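Side-chain contacts in vinylacetyl-CoA Delta-isomerase (PDB 6VJR), which probably interconverts vinylacetyl-CoA and crotonyl-CoA and dehydrates 4-hydroxybutyryl-CoA, using bound FAD and an iron-sulfur cluster: residues Val42-Thr45 with Tyr46-Leu50; Asn84-Gln87 with Arg88-Gln92; Asp6-Ile9 with Glu10-Gly14. One frame throughout, in Å; residues are numbered along the deposited sequence.

Contact 1: residues Val42-Thr45 with Tyr46-Leu50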
ATOM      1  N   VAL A  42       7.143 -25.545 -23.255  1.00 13.79           N
ATOM      2  CA  VAL A  42       6.090 -26.522 -23.462  1.00 14.79           C
ATOM      3  C   VAL A  42       6.632 -27.948 -23.369  1.00 14.74           C
ATOM      4  O   VAL A  42       5.955 -28.824 -22.811  1.00 15.02           O
ATOM      5  CB  VAL A  42       5.345 -26.286 -24.779  1.00 15.43           C
ATOM      6  CG1 VAL A  42       4.251 -27.310 -24.955  1.00 17.45           C
ATOM      7  CG2 VAL A  42       4.790 -24.869 -24.845  1.00 16.28           C
ATOM      8  N   ALA A  43       7.842 -28.201 -23.889  1.00 13.85           N
ATOM      9  CA  ALA A  43       8.384 -29.556 -23.832  1.00 14.23           C
ATOM     10  C   ALA A  43       8.476 -30.026 -22.381  1.00 14.62           C
ATOM     11  O   ALA A  43       8.351 -31.195 -22.094  1.00 16.54           O
ATOM     12  CB  ALA A  43       9.731 -29.610 -24.494  1.00 15.30           C
ATOM     13  N   GLU A  44       8.801 -29.118 -21.458  1.00 16.06           N
ATOM     14  CA  GLU A  44       8.915 -29.456 -20.041  1.00 16.74           C
ATOM     15  C   GLU A  44       7.583 -29.927 -19.436  1.00 15.67           C
ATOM     16  O   GLU A  44       7.580 -30.704 -18.474  1.00 16.58           O
ATOM     17  CB  GLU A  44       9.557 -28.316 -19.241  1.00 17.97           C
ATOM     18  CG  GLU A  44       9.406 -28.491 -17.737  1.00 19.70           C
ATOM     19  CD  GLU A  44      10.123 -29.653 -17.058  1.00 22.04           C
ATOM     20  OE1 GLU A  44      10.889 -30.403 -17.703  1.00 23.86           O
ATOM     21  OE2 GLU A  44       9.850 -29.830 -15.827  1.00 23.14           O
ATOM     22  N   THR A  45       6.444 -29.538 -20.017  1.00 15.55           N
ATOM     23  CA  THR A  45       5.161 -30.028 -19.539  1.00 15.04           C
ATOM     24  C   THR A  45       5.012 -31.522 -19.845  1.00 16.97           C
ATOM     25  O   THR A  45       4.310 -32.201 -19.117  1.00 20.55           O
ATOM     26  CB  THR A  45       3.985 -29.274 -20.148  1.00 16.18           C
ATOM     27  OG1 THR A  45       3.733 -29.514 -21.530  1.00 15.93           O
ATOM     28  CG2 THR A  45       4.076 -27.778 -19.912  1.00 16.95           C
ATOM     29  N   TYR A  46       5.626 -31.994 -20.929  1.00 15.63           N
ATOM     30  CA  TYR A  46       5.642 -33.417 -21.224  1.00 16.04           C
ATOM     31  C   TYR A  46       6.643 -34.116 -20.324  1.00 16.49           C
ATOM     32  O   TYR A  46       6.359 -35.198 -19.844  1.00 18.89           O
ATOM     33  CB  TYR A  46       5.928 -33.650 -22.709  1.00 16.75           C
ATOM     34  CG  TYR A  46       4.849 -33.250 -23.708  1.00 17.48           C
ATOM     35  CD1 TYR A  46       4.763 -31.985 -24.266  1.00 17.03           C
ATOM     36  CD2 TYR A  46       3.907 -34.179 -24.098  1.00 17.94           C
ATOM     37  CE1 TYR A  46       3.777 -31.670 -25.195  1.00 16.80           C
ATOM     38  CE2 TYR A  46       2.955 -33.904 -25.052  1.00 18.93           C
ATOM     39  CZ  TYR A  46       2.871 -32.634 -25.600  1.00 17.93           C
ATOM     40  OH  TYR A  46       1.910 -32.409 -26.541  1.00 19.72           O
ATOM     41  N   ASP A  47       7.840 -33.552 -20.187  1.00 17.84           N
ATOM     42  CA  ASP A  47       8.886 -34.182 -19.388  1.00 20.03           C
ATOM     43  C   ASP A  47       8.460 -34.332 -17.924  1.00 19.27           C
ATOM     44  O   ASP A  47       8.758 -35.314 -17.273  1.00 18.91           O
ATOM     45  CB  ASP A  47      10.222 -33.485 -19.616  1.00 20.22           C
ATOM     46  CG  ASP A  47      10.805 -33.647 -21.024  1.00 21.55           C
ATOM     47  OD1 ASP A  47      10.513 -34.696 -21.707  1.00 23.22           O
ATOM     48  OD2 ASP A  47      11.605 -32.756 -21.421  1.00 25.44           O
ATOM     49  N   LEU A  48       7.797 -33.320 -17.364  1.00 17.98           N
ATOM     50  CA  LEU A  48       7.342 -33.416 -15.989  1.00 17.40           C
ATOM     51  C   LEU A  48       6.367 -34.581 -15.801  1.00 18.36           C
ATOM     52  O   LEU A  48       6.445 -35.283 -14.801  1.00 19.59           O
ATOM     53  CB  LEU A  48       6.745 -32.093 -15.535  1.00 17.27           C
ATOM     54  CG  LEU A  48       6.164 -32.097 -14.122  1.00 17.96           C
ATOM     55  CD1 LEU A  48       7.338 -32.313 -13.184  1.00 18.47           C
ATOM     56  CD2 LEU A  48       5.394 -30.852 -13.762  1.00 18.75           C
ATOM     57  N   ALA A  49       5.482 -34.812 -16.776  1.00 19.12           N
ATOM     58  CA  ALA A  49       4.550 -35.931 -16.688  1.00 20.10           C
ATOM     59  C   ALA A  49       5.273 -37.280 -16.661  1.00 23.21           C
ATOM     60  O   ALA A  49       4.744 -38.217 -16.076  1.00 25.50           O
ATOM     61  CB  ALA A  49       3.537 -35.831 -17.808  1.00 21.48           C
ATOM     62  N   LEU A  50       6.465 -37.383 -17.283  1.00 21.81           N
ATOM     63  CA  LEU A  50       7.271 -38.598 -17.220  1.00 24.74           C
ATOM     64  C   LEU A  50       7.983 -38.722 -15.881  1.00 23.97           C
ATOM     65  O   LEU A  50       8.111 -39.816 -15.354  1.00 29.92           O
ATOM     66  CB  LEU A  50       8.276 -38.587 -18.372  1.00 25.86           C
ATOM     67  CG  LEU A  50       7.676 -38.827 -19.763  1.00 29.05           C
ATOM     68  CD1 LEU A  50       8.779 -38.716 -20.780  1.00 31.27           C
ATOM     69  CD2 LEU A  50       6.981 -40.183 -19.863  1.00 33.14           C
TER
HETATM   70  O   HOH W   1      12.307 -30.444 -20.116  1.00 23.61           O

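Contact 2: residues Asn84-Gln87 with Arg88-Gln92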
ATOM      1  N   ASN A  84      -3.247 -26.746  -9.815  1.00 13.23           N
ATOM      2  CA  ASN A  84      -2.471 -25.677  -9.159  1.00 12.61           C
ATOM      3  C   ASN A  84      -1.098 -26.152  -8.681  1.00 13.56           C
ATOM      4  O   ASN A  84      -0.101 -25.480  -8.862  1.00 13.77           O
ATOM      5  CB  ASN A  84      -3.246 -25.065  -8.003  1.00 13.75           C
ATOM      6  CG  ASN A  84      -4.442 -24.213  -8.344  1.00 12.75           C
ATOM      7  OD1 ASN A  84      -5.307 -24.030  -7.482  1.00 15.72           O
ATOM      8  ND2 ASN A  84      -4.494 -23.626  -9.534  1.00 14.81           N
ATOM      9  N   LYS A  85      -1.025 -27.355  -8.118  1.00 13.22           N
ATOM     10  CA  LYS A  85       0.256 -27.914  -7.671  1.00 12.15           C
ATOM     11  C   LYS A  85       1.216 -28.061  -8.863  1.00 12.82           C
ATOM     12  O   LYS A  85       2.388 -27.692  -8.789  1.00 14.63           O
ATOM     13  CB  LYS A  85       0.016 -29.232  -6.975  1.00 13.80           C
ATOM     14  CG  LYS A  85      -0.744 -29.135  -5.678  1.00 15.10           C
ATOM     15  CD  LYS A  85      -0.945 -30.452  -4.986  1.00 16.66           C
ATOM     16  CE  LYS A  85      -1.391 -30.279  -3.588  1.00 19.72           C
ATOM     17  NZ  LYS A  85      -1.693 -31.553  -2.977  1.00 21.92           N
ATOM     18  N   MET A  86       0.706 -28.602  -9.980  1.00 14.13           N
ATOM     19  CA  MET A  86       1.445 -28.731 -11.227  1.00 12.62           C
ATOM     20  C   MET A  86       1.922 -27.375 -11.742  1.00 13.07           C
ATOM     21  O   MET A  86       3.070 -27.239 -12.172  1.00 13.36           O
ATOM     22  CB  MET A  86       0.618 -29.547 -12.239  1.00 14.14           C
ATOM     23  CG  MET A  86       1.345 -29.676 -13.582  1.00 15.04           C
ATOM     24  SD  MET A  86       0.380 -30.571 -14.802  1.00 17.53           S
ATOM     25  CE  MET A  86      -0.944 -29.429 -15.180  1.00 18.32           C
ATOM     26  N   GLN A  87       0.998 -26.417 -11.797  1.00 12.55           N
ATOM     27  CA  GLN A  87       1.306 -25.055 -12.241  1.00 12.44           C
ATOM     28  C   GLN A  87       2.476 -24.435 -11.466  1.00 11.64           C
ATOM     29  O   GLN A  87       3.390 -23.849 -12.067  1.00 13.50           O
ATOM     30  CB  GLN A  87       0.059 -24.206 -12.179  1.00 13.49           C
ATOM     31  CG  GLN A  87      -0.954 -24.531 -13.267  1.00 14.85           C
ATOM     32  CD  GLN A  87      -2.357 -24.060 -12.959  1.00 15.20           C
ATOM     33  OE1 GLN A  87      -2.693 -23.754 -11.809  1.00 16.54           O
ATOM     34  NE2 GLN A  87      -3.188 -23.984 -13.998  1.00 16.65           N
ATOM     35  N   ARG A  88       2.435 -24.524 -10.134  1.00 11.85           N
ATOM     36  CA  ARG A  88       3.498 -23.916  -9.330  1.00 11.88           C
ATOM     37  C   ARG A  88       4.821 -24.648  -9.602  1.00 12.15           C
ATOM     38  O   ARG A  88       5.891 -24.059  -9.740  1.00 12.80           O
ATOM     39  CB  ARG A  88       3.161 -23.879  -7.839  1.00 12.84           C
ATOM     40  CG  ARG A  88       4.224 -23.138  -7.040  1.00 12.89           C
ATOM     41  CD  ARG A  88       3.829 -22.983  -5.619  1.00 13.15           C
ATOM     42  NE  ARG A  88       4.820 -22.155  -4.912  1.00 14.80           N
ATOM     43  CZ  ARG A  88       4.609 -21.615  -3.741  1.00 13.98           C
ATOM     44  NH1 ARG A  88       3.486 -21.845  -3.077  1.00 14.30           N
ATOM     45  NH2 ARG A  88       5.485 -20.809  -3.224  1.00 13.46           N
ATOM     46  N   LYS A  89       4.752 -25.980  -9.700  1.00 12.68           N
ATOM     47  CA  LYS A  89       5.958 -26.739 -10.002  1.00 13.91           C
ATOM     48  C   LYS A  89       6.571 -26.342 -11.352  1.00 11.93           C
ATOM     49  O   LYS A  89       7.783 -26.192 -11.463  1.00 13.61           O
ATOM     50  CB  LYS A  89       5.646 -28.242  -9.957  1.00 15.25           C
ATOM     51  CG  LYS A  89       6.766 -29.156 -10.309  1.00 19.21           C
ATOM     52  CD  LYS A  89       7.951 -28.974  -9.427  1.00 23.48           C
ATOM     53  CE  LYS A  89       7.753 -29.404  -8.081  1.00 29.43           C
ATOM     54  NZ  LYS A  89       9.047 -29.987  -7.676  1.00 38.77           N
ATOM     55  N   LEU A  90       5.766 -26.223 -12.407  1.00 12.32           N
ATOM     56  CA  LEU A  90       6.270 -25.845 -13.735  1.00 11.90           C
ATOM     57  C   LEU A  90       6.819 -24.419 -13.707  1.00 12.27           C
ATOM     58  O   LEU A  90       7.836 -24.138 -14.343  1.00 14.10           O
ATOM     59  CB  LEU A  90       5.171 -26.055 -14.775  1.00 13.61           C
ATOM     60  CG  LEU A  90       4.824 -27.501 -15.117  1.00 15.00           C
ATOM     61  CD1 LEU A  90       3.500 -27.550 -15.860  1.00 16.32           C
ATOM     62  CD2 LEU A  90       5.975 -28.026 -15.925  1.00 16.77           C
ATOM     63  N   GLY A  91       6.161 -23.530 -12.960  1.00 12.75           N
ATOM     64  CA  GLY A  91       6.706 -22.194 -12.775  1.00 12.72           C
ATOM     65  C   GLY A  91       8.122 -22.214 -12.159  1.00 12.48           C
ATOM     66  O   GLY A  91       9.033 -21.478 -12.572  1.00 13.47           O
ATOM     67  N   GLN A  92       8.302 -23.021 -11.122  1.00 11.98           N
ATOM     68  CA  GLN A  92       9.613 -23.215 -10.514  1.00 12.45           C
ATOM     69  C   GLN A  92      10.640 -23.742 -11.521  1.00 13.04           C
ATOM     70  O   GLN A  92      11.796 -23.365 -11.468  1.00 13.81           O
ATOM     71  CB  GLN A  92       9.537 -24.171  -9.339  1.00 13.15           C
ATOM     72  CG  GLN A  92       8.795 -23.639  -8.130  1.00 14.12           C
ATOM     73  CD  GLN A  92       8.863 -24.572  -6.946  1.00 15.32           C
ATOM     74  OE1 GLN A  92       9.346 -25.711  -7.029  1.00 16.98           O
ATOM     75  NE2 GLN A  92       8.451 -24.044  -5.819  1.00 17.07           N
TER

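Contact 3: residues Asp6-Ile9 with Glu10-Gly14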
ATOM      1  N   ASP A   6      10.977 -34.367 -26.215  1.00 20.44           N
ATOM      2  CA  ASP A   6      11.644 -34.519 -27.493  1.00 20.68           C
ATOM      3  C   ASP A   6      10.657 -34.902 -28.588  1.00 18.71           C
ATOM      4  O   ASP A   6      10.775 -34.427 -29.708  1.00 20.43           O
ATOM      5  CB  ASP A   6      12.799 -35.481 -27.392  1.00 24.26           C
ATOM      6  CG  ASP A   6      13.976 -34.959 -26.581  1.00 28.68           C
ATOM      7  OD1 ASP A   6      13.990 -33.752 -26.217  1.00 32.95           O
ATOM      8  OD2 ASP A   6      14.866 -35.776 -26.310  1.00 35.82           O
ATOM      9  N   ASP A   7       9.730 -35.815 -28.287  1.00 20.38           N
ATOM     10  CA  ASP A   7       8.709 -36.191 -29.254  1.00 19.94           C
ATOM     11  C   ASP A   7       7.873 -34.960 -29.644  1.00 18.66           C
ATOM     12  O   ASP A   7       7.518 -34.754 -30.806  1.00 19.52           O
ATOM     13  CB  ASP A   7       7.773 -37.231 -28.671  1.00 21.54           C
ATOM     14  CG  ASP A   7       8.316 -38.633 -28.434  1.00 25.54           C
ATOM     15  OD1 ASP A   7       9.361 -38.991 -28.998  1.00 28.43           O
ATOM     16  OD2 ASP A   7       7.695 -39.338 -27.625  1.00 28.83           O
ATOM     17  N   TYR A   8       7.559 -34.127 -28.648  1.00 17.55           N
ATOM     18  CA  TYR A   8       6.776 -32.920 -28.878  1.00 17.22           C
ATOM     19  C   TYR A   8       7.517 -31.965 -29.810  1.00 17.42           C
ATOM     20  O   TYR A   8       6.962 -31.481 -30.792  1.00 18.01           O
ATOM     21  CB  TYR A   8       6.436 -32.264 -27.553  1.00 17.62           C
ATOM     22  CG  TYR A   8       6.014 -30.813 -27.730  1.00 15.58           C
ATOM     23  CD1 TYR A   8       4.789 -30.471 -28.331  1.00 16.10           C
ATOM     24  CD2 TYR A   8       6.856 -29.788 -27.359  1.00 16.14           C
ATOM     25  CE1 TYR A   8       4.424 -29.152 -28.538  1.00 16.16           C
ATOM     26  CE2 TYR A   8       6.469 -28.473 -27.502  1.00 15.30           C
ATOM     27  CZ  TYR A   8       5.271 -28.148 -28.112  1.00 15.38           C
ATOM     28  OH  TYR A   8       4.966 -26.828 -28.234  1.00 15.44           O
ATOM     29  N   ILE A   9       8.801 -31.753 -29.545  1.00 18.03           N
ATOM     30  CA  ILE A   9       9.585 -30.868 -30.401  1.00 19.20           C
ATOM     31  C   ILE A   9       9.593 -31.376 -31.849  1.00 18.44           C
ATOM     32  O   ILE A   9       9.365 -30.617 -32.778  1.00 18.95           O
ATOM     33  CB  ILE A   9      10.977 -30.667 -29.811  1.00 19.02           C
ATOM     34  CG1 ILE A   9      10.848 -29.908 -28.497  1.00 21.90           C
ATOM     35  CG2 ILE A   9      11.941 -29.982 -30.778  1.00 20.90           C
ATOM     36  CD1 ILE A   9      12.133 -29.848 -27.699  1.00 21.73           C
ATOM     37  N   GLU A  10       9.737 -32.693 -32.041  1.00 19.43           N
ATOM     38  CA  GLU A  10       9.711 -33.256 -33.371  1.00 21.16           C
ATOM     39  C   GLU A  10       8.356 -33.056 -34.053  1.00 18.90           C
ATOM     40  O   GLU A  10       8.339 -32.802 -35.246  1.00 20.37           O
ATOM     41  CB  GLU A  10      10.049 -34.739 -33.245  1.00 22.76           C
ATOM     42  CG  GLU A  10      10.168 -35.442 -34.590  1.00 31.36           C
ATOM     43  CD  GLU A  10      11.183 -34.862 -35.562  1.00 36.94           C
ATOM     44  OE1 GLU A  10      12.271 -34.379 -35.139  1.00 41.15           O
ATOM     45  OE2 GLU A  10      10.853 -34.904 -36.776  1.00 47.45           O
ATOM     46  N   SER A  11       7.243 -33.118 -33.305  1.00 18.15           N
ATOM     47  CA  SER A  11       5.898 -32.939 -33.849  1.00 18.75           C
ATOM     48  C   SER A  11       5.674 -31.513 -34.397  1.00 18.00           C
ATOM     49  O   SER A  11       4.747 -31.301 -35.190  1.00 18.94           O
ATOM     50  CB  SER A  11       4.831 -33.220 -32.781  1.00 19.36           C
ATOM     51  OG  SER A  11       4.646 -32.072 -31.927  1.00 19.35           O
ATOM     52  N   LEU A  12       6.541 -30.551 -34.021  1.00 18.37           N
ATOM     53  CA  LEU A  12       6.415 -29.151 -34.460  1.00 18.30           C
ATOM     54  C   LEU A  12       7.185 -28.866 -35.746  1.00 19.83           C
ATOM     55  O   LEU A  12       7.124 -27.743 -36.263  1.00 21.29           O
ATOM     56  CB  LEU A  12       6.929 -28.192 -33.385  1.00 17.93           C
ATOM     57  CG  LEU A  12       6.159 -28.170 -32.067  1.00 19.21           C
ATOM     58  CD1 LEU A  12       6.777 -27.159 -31.120  1.00 19.26           C
ATOM     59  CD2 LEU A  12       4.690 -27.888 -32.327  1.00 19.99           C
ATOM     60  N   ARG A  13       7.998 -29.835 -36.182  1.00 20.67           N
ATOM     61  CA  ARG A  13       8.869 -29.667 -37.343  1.00 20.28           C
ATOM     62  C   ARG A  13       8.113 -29.946 -38.638  1.00 20.27           C
ATOM     63  O   ARG A  13       7.295 -30.857 -38.736  1.00 22.83           O
ATOM     64  CB  ARG A  13      10.095 -30.573 -37.310  1.00 21.72           C
ATOM     65  CG  ARG A  13      11.076 -30.203 -36.214  1.00 23.41           C
ATOM     66  CD  ARG A  13      12.326 -31.048 -36.320  1.00 27.26           C
ATOM     67  NE  ARG A  13      13.308 -30.736 -35.282  1.00 31.19           N
ATOM     68  CZ  ARG A  13      14.123 -29.693 -35.322  1.00 34.48           C
ATOM     69  NH1 ARG A  13      14.132 -28.879 -36.364  1.00 33.54           N
ATOM     70  NH2 ARG A  13      14.974 -29.506 -34.330  1.00 39.92           N
ATOM     71  N   GLY A  14       8.424 -29.145 -39.655  1.00 22.06           N
ATOM     72  CA  GLY A  14       7.957 -29.442 -40.989  1.00 23.61           C
ATOM     73  C   GLY A  14       6.501 -29.068 -41.227  1.00 21.59           C
ATOM     74  O   GLY A  14       5.955 -29.595 -42.210  1.00 25.31           O
TER

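Contact 1: residues Val42-Thr45 with Tyr46-Leu50
Glu44 and Asp47, three residues apart on helix 36-51, share a water that donates to Glu44 OE1 at 2.8 Å and to Asp47 OD2 at 2.7 Å. Their carboxylate planes stand 67° apart, and the water probably tempers the like charges; Glu44 OE2 has a salt bridge with Arg51, and Asp47 OD1 is hydrogen-bonded to Gly5 N. With CG of Glu44 anti to the backbone N (chi1 167°), a bend at chi2 brings OE2 to 3.9 Å from Leu48 CB. Thr45 OG1 lies between its backbone N and carbonyl carbon (chi1 71°) and donates in the carbonyl plane, back along the helix, to Val42 O at 2.7 Å; it is also hydrogen-bonded to Arg100 NH1. Thr45 N grips the same oxygen, and the edge of the Tyr46 ring comes up to it, with CD1 3.7 Å from Val42 O. A valine in place of Thr45 would probably leave Arg100 NH1 without its hydroxyl partner and Val42 O with one donor fewer. Tyr46 OH is hydrogen-bonded to Asn140 O, while helix 77-94 packs on Glu44, Thr45 and Leu48, helix 5-11 on Val42 and Ala43, and helix 53-56 on Leu48 and Ala49.

Contact 2: residues Asn84-Gln87 with Arg88-Gln92
Met86 and Leu90 lie side by side one turn apart, pointing the same way, with Met86 CG 3.8 Å from Leu90 CD1. This is the tightly packed, buried flank of helix 77-94. Met86 runs straight out to its sulfur, CG anti to the backbone N (chi1 178°), and turns only at the terminal methyl, while Leu90 CG settles 3.4 Å from Met86 O, an oxygen already taken by Leu90 N at 2.9 Å. A second buried group is polar: Asn84 ND2 donates to Gln87 OE1 at 2.9 Å, nearly straight at 163° and with the acceptor in the Asn84 amide plane. Asn84 OD1 is hydrogen-bonded to Ser344 OG and Gln87 NE2 makes a weak hydrogen bond to Ser292 OG, which probably fixes the turn of the Asn84 amide and, less firmly, that of Gln87. The Gln87 side chain is about 4 Å from those of the cluster ligands Cys101 and Cys295, placing this pair in the second shell of the [4Fe-4S] cluster. The lysine flank is looser: no side-chain contact joins Lys85 and Lys89, whose ends meet the second subunit, Lys85 NZ hydrogen-bonding to its Lys496 O and Lys89 making a cation-pi contact with its Phe495. Arg88 NH2 has salt bridges with Asp301 of helix 295-314 and Glu334 of helix 320-345, while helices 36-51 and 53-56 pack on the Met86, Lys89 and Leu90 flank.

Contact 3: residues Asp6-Ile9 with Glu10-Gly14
Leu12 lies against the ring of Tyr8, four residues earlier, and its carbons meet the main chain and then the ring in turn. CB rests 3.5 Å from Ile9 O. CG, anti to the carbonyl carbon (chi1 -64°), lies 3.6 Å from Tyr8 O and over one face of the Tyr8 ring. From there CD1 reaches the far end of the ring, 3.5 Å from Tyr8 CZ and 3.4 Å from Tyr8 OH, while CD2 stops 4.0 Å from Tyr8 CE1. These residues lie near the C-terminal end of helix 5-11, where Leu12 and Ile9 pack on Ile39 of helix 36-51 and on Val30. Glu10 N still bonds four residues back to Asp6 O, but Leu12 N bonds chiefly to Ile9 O, three back, at 3.1 Å and from above the carbonyl plane, with only a weak bond to Tyr8 O; Arg13 N likewise goes three back to Glu10 O, as in a 3-10 turn. Ser11 OG donates at 2.6 Å on a lone pair of Tyr8 O, in the carbonyl plane, and is also hydrogen-bonded to His194 NE2, as Tyr8 OH is to Asn192 O. Toward solvent, Arg13 NE has a long salt bridge of 3.8 Å to Glu10 OE1, whereas Arg13 NH1 has a salt bridge with Asp31.

Contact 1 lies in the middle of the three, touching both others. On one flank Leu48 CD2 meets Leu90 CD2 of contact 2 at 3.6 Å; on another, the rings of Tyr46 and Tyr8 join it to contact 3, with Tyr46 CE1 3.5 Å from Tyr8 CG and the ring planes about 20° apart. Contacts 2 and 3 do not touch, their nearest atoms being about 12 Å apart. Distance from the iron-sulfur cluster grows in the order 2, 1, 3: the side chains of Gln87, Thr45 and Tyr8 lie about 5, 8 and 12 Å from it. The side chain of Gln87 is also about 9 Å from the iron(III) ion, and that of Val42 about 11 Å from a bound FAD.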